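Local coordinates for gamma-glutamyltranspeptidase (Ggt) (Helicobacter pylori 26695, PDB 5BPK) that cleaves gamma-glutamyl bonds, as in glutathione, and passes the gamma-glutamyl group to water or to an acceptor through an N-terminal nucleophile, at the interface of chains A and B. Coordinates in Å, arbitrary orientation; residue numbers count along the deposited sequence, not the author numbering. Chains: chain A, Gamma-glutamyltranspeptidase (Ggt); chain B, Gamma-glutamyltranspeptidase (Ggt).

Contact 1: the interface of chains A and B. Residues chain A 69, 73, 80-81, 102, 139, 143; chain B 4, 18-19.
This is the subunit interface of an Ntn-hydrolase heterodimer, made where the first strands of chain B pack against helices, a strand and a loop of chain A. Gamma-glutamyltranspeptidases are made as one chain that cleaves itself, and contacts like this one probably help hold the two subunits together. B:Tyr18 on strand 13-19 sits at the centre of this patch, close in sequence to B:Thr19 of the ligand pocket. Its phenol OH donates a hydrogen bond to the backbone O of A:Gly69 at 2.6 Å. The bond lies in the carbonyl plane on a lone pair, with a C=O...OH angle of 127°. The phenol OH of B:Tyr18 also takes a weak hydrogen bond from the backbone N of A:Asn81, at 3.4 Å. ND2 of A:Asn81 lies over one face of the B:Tyr18 ring, offset toward the rim, with amide and ring planes 36° apart. A:Thr139 OG1 donates to the amide oxygen OD1 of A:Asn81 at 2.8 Å, which helps to fix the turn of this amide. The methyl CG2 of A:Thr139 meets the ring edge in plane, 3.6 Å from CE2 of B:Tyr18. It points there because it is anti to the backbone N, while OG1 (chi1 -65°) lies beside that N. A:Phe102 packs its ring rim against CB of B:Tyr18. B:Tyr4 brings its OH 3.4 Å from CA of A:Gly69. The bent A:Met143 chain comes from the opposite direction, with CE of A:Met143 3.8 Å from OH of B:Tyr4.

Contact 2: the interface of chains A and B. Residues chain A 320, 363-364; chain B 126, 128-129, 131, 153.
A:Ser364, A:Arg320 and B:Asp131 carry this polar patch of the Ntn-hydrolase subunit interface. A:Ser364 begins the 3-10 helix 364-366, and its hydroxyl OG donates to the backbone O of B:Trp128 at 2.6 Å. The donor is tilted 22° from that carbonyl plane. OG of A:Ser364 also accepts from NH1 of A:Arg320 at 3.0 Å, which probably helps to hold the serine hydroxyl in place. The guanidinium of A:Arg320 forms a salt bridge to B:Asp131, with NH1 to OD1 at 2.8 Å. OD1 lies near the guanidinium plane, but NH1 meets it from above the carboxylate plane, and the two planes are 75° apart. OD2 of B:Asp131 accepts a hydrogen bond from the backbone N of A:Ser364 at 3.0 Å, also from above the carboxylate plane. The aspartate thus links helix 309-329 to the 3-10 turn. Water 1 joins NH2 of A:Arg320 to OD1 of B:Asp131. B:Met126 lays its sulfur over the rim of one guanidinium face, and its CE is 3.8 Å from CZ of A:Arg320. With CG anti to the backbone N (chi1 -168°) and a bend at chi3, the chain of A:Arg320 carries its guanidinium to B:Asp131. CB of A:Ser364 sits to one side of the indole plane near CD1 of B:Trp128, at 3.4 Å. Water 2 bridges NE1 of B:Trp128 to the backbone O of A:Ser364.

Contact 3: the interface of chains A and B. Residues chain A 30-32; chain B 114-116, 179-180.
A:Ile32 and B:Gly180 form an antiparallel beta bridge that joins strand 32-34 of chain A to strand 176-181 of chain B, across the subunit interface of this Ntn-hydrolase. Two backbone hydrogen bonds make the bridge. A:Ile32 N donates to B:Gly180 O at 2.8 Å. B:Gly180 N donates to A:Ile32 O, also at 2.8 Å. The near-N-terminal segment of chain A is thus tied to the late strand of chain B.

A:Pro31 has the most surface hidden here. Its ring fits between strand 176-181 and the start of helix 115-120. The ring carbons touch several partners, some of them shared. CB of A:Pro31 meets CB of B:Tyr179 at 3.9 Å and the CG2 methyl of B:Ile115 at 3.9 Å. CG of A:Pro31 lies 3.9 Å from CG of the B:Asn114 amide. CD of A:Pro31 faces CB of B:Ser116 at 4.0 Å. The B:Asn114 side chain crosses the proline at a slant, and its contacts with the ring are van der Waals in kind. At B:Ile115, CG1 is anti to the backbone N (chi1 -164°), which leaves the CG2 branch to touch the proline. B:Tyr179 reaches the proline through CB and the ring carbon CD1. Its phenol end points away from the proline. CB of A:Ile32 also lies 3.7 Å from O of B:Gly180.

Contact 1: the interface of chains A and B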
# COMPACT_ATOMS: atom_id res chain seq x y z
N GLY A 69 8.83 4.73 9.05
CA GLY A 69 9.03 4.99 7.63
C GLY A 69 10.51 4.99 7.26
O GLY A 69 10.92 4.38 6.28
N ALA A 73 12.96 1.78 5.42
CA ALA A 73 13.80 2.12 4.26
C ALA A 73 15.19 1.46 4.31
O ALA A 73 15.85 1.29 3.27
CB ALA A 73 13.94 3.65 4.11
N GLY A 80 9.95 -1.12 1.98
CA GLY A 80 10.35 0.09 2.70
C GLY A 80 11.35 0.86 1.85
O GLY A 80 12.14 0.26 1.11
N ASN A 81 11.32 2.18 1.93
CA ASN A 81 12.02 3.00 0.95
C ASN A 81 12.14 4.47 1.31
O ASN A 81 11.35 5.00 2.11
CB ASN A 81 11.28 2.95 -0.38
CG ASN A 81 9.92 3.61 -0.31
OD1 ASN A 81 9.80 4.82 -0.58
ND2 ASN A 81 8.88 2.84 0.08
N PHE A 102 1.60 11.36 -0.56
CA PHE A 102 3.00 11.46 -0.96
C PHE A 102 3.33 10.45 -2.07
O PHE A 102 4.40 9.85 -2.12
CB PHE A 102 3.96 11.43 0.24
CG PHE A 102 3.89 10.19 1.11
CD1 PHE A 102 2.97 10.08 2.14
CD2 PHE A 102 4.84 9.18 0.97
CE1 PHE A 102 2.97 8.97 2.98
CE2 PHE A 102 4.82 8.05 1.80
CZ PHE A 102 3.88 7.96 2.81
N THR A 139 8.33 9.83 -0.67
CA THR A 139 8.43 9.37 0.72
C THR A 139 9.08 10.36 1.68
O THR A 139 8.55 10.61 2.75
CB THR A 139 9.14 8.03 0.81
OG1 THR A 139 8.31 7.06 0.15
CG2 THR A 139 9.41 7.59 2.26
N MET A 143 7.19 11.99 4.90
CA MET A 143 7.62 11.86 6.29
C MET A 143 7.77 13.23 6.94
O MET A 143 7.27 13.44 8.05
CB MET A 143 8.95 11.10 6.41
CG MET A 143 8.90 9.64 5.97
SD MET A 143 7.71 8.59 6.83
CE MET A 143 6.49 8.36 5.56
N TYR B 4 2.10 -0.13 7.54
CA TYR B 4 2.23 -0.07 8.99
C TYR B 4 1.16 0.79 9.65
O TYR B 4 0.62 1.69 9.04
CB TYR B 4 3.65 0.33 9.37
CG TYR B 4 4.16 1.69 8.92
CD1 TYR B 4 4.86 1.84 7.71
CD2 TYR B 4 4.02 2.80 9.73
CE1 TYR B 4 5.37 3.08 7.32
CE2 TYR B 4 4.52 4.05 9.35
CZ TYR B 4 5.21 4.19 8.17
OH TYR B 4 5.71 5.42 7.82
N TYR B 18 3.14 2.36 1.95
CA TYR B 18 4.11 2.98 1.05
C TYR B 18 4.98 1.93 0.37
O TYR B 18 4.93 0.73 0.73
CB TYR B 18 4.89 4.10 1.76
CG TYR B 18 6.13 3.73 2.57
CD1 TYR B 18 6.22 2.53 3.27
CD2 TYR B 18 7.19 4.61 2.67
CE1 TYR B 18 7.36 2.20 4.00
CE2 TYR B 18 8.34 4.29 3.40
CZ TYR B 18 8.42 3.09 4.05
OH TYR B 18 9.55 2.75 4.76
N THR B 19 5.72 2.34 -0.65
CA THR B 19 6.17 1.38 -1.64
C THR B 19 7.14 1.93 -2.67
O THR B 19 7.17 3.13 -2.91
CB THR B 19 4.93 0.82 -2.41
OG1 THR B 19 5.28 -0.36 -3.15
CG2 THR B 19 4.33 1.88 -3.33

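Contact 2: the interface of chains A and B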
# COMPACT_ATOMS: atom_id res chain seq x y z
N ARG A 320 -16.49 -7.55 -8.31
CA ARG A 320 -16.48 -7.62 -9.77
C ARG A 320 -16.89 -6.29 -10.37
O ARG A 320 -16.22 -5.79 -11.27
CB ARG A 320 -17.44 -8.70 -10.25
CG ARG A 320 -17.31 -9.06 -11.71
CD ARG A 320 -18.52 -9.86 -12.17
NE ARG A 320 -18.71 -11.13 -11.47
CZ ARG A 320 -18.09 -12.27 -11.78
NH1 ARG A 320 -17.18 -12.31 -12.75
NH2 ARG A 320 -18.38 -13.39 -11.12
N PRO A 363 -21.15 -12.93 -15.43
CA PRO A 363 -19.78 -13.00 -15.93
C PRO A 363 -19.21 -11.62 -16.22
O PRO A 363 -19.94 -10.70 -16.58
CB PRO A 363 -19.91 -13.81 -17.23
CG PRO A 363 -21.33 -13.82 -17.57
CD PRO A 363 -22.12 -13.58 -16.33
N SER A 364 -17.90 -11.49 -16.08
CA SER A 364 -17.22 -10.23 -16.31
C SER A 364 -17.46 -9.67 -17.71
O SER A 364 -17.53 -8.46 -17.90
CB SER A 364 -15.73 -10.39 -16.05
OG SER A 364 -15.51 -10.66 -14.68
N MET B 126 -11.72 -11.31 -6.12
CA MET B 126 -12.27 -11.16 -7.46
C MET B 126 -11.94 -9.75 -7.93
O MET B 126 -12.26 -8.79 -7.25
CB MET B 126 -13.78 -11.41 -7.41
CG MET B 126 -14.60 -10.89 -8.59
SD MET B 126 -14.19 -11.56 -10.19
CE MET B 126 -14.86 -13.23 -10.06
N TRP B 128 -12.48 -8.91 -11.44
CA TRP B 128 -13.24 -8.77 -12.69
C TRP B 128 -12.46 -9.32 -13.89
O TRP B 128 -12.93 -10.25 -14.55
CB TRP B 128 -13.72 -7.31 -12.85
CG TRP B 128 -14.14 -6.85 -14.22
CD1 TRP B 128 -15.27 -7.18 -14.90
CD2 TRP B 128 -13.43 -5.94 -15.05
NE1 TRP B 128 -15.31 -6.52 -16.11
CE2 TRP B 128 -14.18 -5.76 -16.23
CE3 TRP B 128 -12.22 -5.25 -14.91
CZ2 TRP B 128 -13.75 -4.93 -17.26
CZ3 TRP B 128 -11.80 -4.42 -15.94
CH2 TRP B 128 -12.57 -4.27 -17.09
N LEU B 129 -11.26 -8.79 -14.15
CA LEU B 129 -10.33 -9.41 -15.08
C LEU B 129 -9.02 -9.67 -14.34
O LEU B 129 -8.46 -8.74 -13.76
CB LEU B 129 -10.06 -8.51 -16.30
CG LEU B 129 -11.21 -8.27 -17.28
CD1 LEU B 129 -10.77 -7.32 -18.39
CD2 LEU B 129 -11.72 -9.60 -17.85
N ASP B 131 -11.36 -13.12 -14.89
CA ASP B 131 -12.66 -13.51 -14.36
C ASP B 131 -12.50 -14.85 -13.63
O ASP B 131 -12.75 -15.93 -14.18
CB ASP B 131 -13.72 -13.56 -15.47
CG ASP B 131 -15.11 -13.85 -14.96
OD1 ASP B 131 -15.28 -14.14 -13.75
OD2 ASP B 131 -16.06 -13.78 -15.76
N TYR B 153 -18.50 -19.56 -10.68
CA TYR B 153 -17.13 -19.09 -10.42
C TYR B 153 -16.10 -20.09 -10.96
O TYR B 153 -16.29 -21.30 -10.85
CB TYR B 153 -16.90 -18.86 -8.91
CG TYR B 153 -17.67 -17.68 -8.36
CD1 TYR B 153 -17.30 -16.38 -8.71
CD2 TYR B 153 -18.74 -17.85 -7.50
CE1 TYR B 153 -18.01 -15.28 -8.23
CE2 TYR B 153 -19.46 -16.75 -7.00
CZ TYR B 153 -19.08 -15.47 -7.37
OH TYR B 153 -19.75 -14.36 -6.90
O HOH W 1 -17.61 -15.89 -12.56
O HOH W 2 -16.79 -5.44 -18.55

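Contact 3: the interface of chains A and B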
# COMPACT_ATOMS: atom_id res chain seq x y z
N PRO A 30 -3.00 -15.28 19.91
CA PRO A 30 -3.65 -14.12 20.50
C PRO A 30 -3.09 -12.82 19.95
O PRO A 30 -1.91 -12.76 19.57
CB PRO A 30 -3.35 -14.25 22.00
CG PRO A 30 -2.25 -15.21 22.11
CD PRO A 30 -2.28 -16.09 20.91
N PRO A 31 -3.92 -11.78 19.90
CA PRO A 31 -3.38 -10.46 19.55
C PRO A 31 -2.27 -9.99 20.50
O PRO A 31 -2.25 -10.34 21.69
CB PRO A 31 -4.60 -9.54 19.68
CG PRO A 31 -5.78 -10.43 19.64
CD PRO A 31 -5.37 -11.75 20.14
N ILE A 32 -1.37 -9.19 19.95
CA ILE A 32 -0.44 -8.38 20.73
C ILE A 32 -1.31 -7.44 21.56
O ILE A 32 -2.35 -6.97 21.09
CB ILE A 32 0.47 -7.55 19.79
CG1 ILE A 32 1.28 -8.46 18.85
CG2 ILE A 32 1.39 -6.63 20.59
CD1 ILE A 32 1.85 -7.74 17.62
N ASN B 114 -11.62 -11.45 16.69
CA ASN B 114 -10.57 -10.60 17.22
C ASN B 114 -9.60 -10.24 16.09
O ASN B 114 -9.68 -10.77 14.97
CB ASN B 114 -9.89 -11.17 18.48
CG ASN B 114 -8.93 -12.31 18.21
OD1 ASN B 114 -8.18 -12.32 17.23
ND2 ASN B 114 -8.89 -13.27 19.14
N ILE B 115 -8.73 -9.27 16.33
CA ILE B 115 -7.93 -8.75 15.22
C ILE B 115 -6.94 -9.77 14.67
O ILE B 115 -6.65 -9.76 13.47
CB ILE B 115 -7.24 -7.40 15.58
CG1 ILE B 115 -6.75 -6.68 14.32
CG2 ILE B 115 -6.11 -7.58 16.61
CD1 ILE B 115 -7.86 -6.40 13.32
N SER B 116 -6.44 -10.67 15.52
CA SER B 116 -5.58 -11.76 15.05
C SER B 116 -6.33 -12.75 14.14
O SER B 116 -5.83 -13.13 13.08
CB SER B 116 -4.94 -12.50 16.22
OG SER B 116 -4.12 -13.54 15.75
N TYR B 179 -5.08 -3.82 20.84
CA TYR B 179 -4.82 -5.17 20.36
C TYR B 179 -4.25 -5.09 18.95
O TYR B 179 -4.75 -4.34 18.12
CB TYR B 179 -6.09 -6.01 20.34
CG TYR B 179 -6.63 -6.33 21.71
CD1 TYR B 179 -5.92 -7.16 22.57
CD2 TYR B 179 -7.83 -5.81 22.15
CE1 TYR B 179 -6.39 -7.46 23.83
CE2 TYR B 179 -8.32 -6.11 23.42
CZ TYR B 179 -7.60 -6.94 24.25
OH TYR B 179 -8.08 -7.23 25.51
N GLY B 180 -3.19 -5.85 18.69
CA GLY B 180 -2.53 -5.82 17.40
C GLY B 180 -2.34 -7.17 16.77
O GLY B 180 -2.30 -8.19 17.45

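The three contacts are well spread over the A-B interface. The C-alpha centres of contact 1 and contact 2 are about 32 Å apart, those of contact 1 and contact 3 about 24 Å, and those of contact 2 and contact 3 about 33 Å. They share no residue or helix or strand. Contact 1 uses the first strands of chain B, next to the ligand pocket. Contacts 2 and 3 use later parts of that chain. Near-terminal segments of chain A enter contacts 2 and 3. Such widely separated joins probably help the cleaved subunits behave as one folded unit.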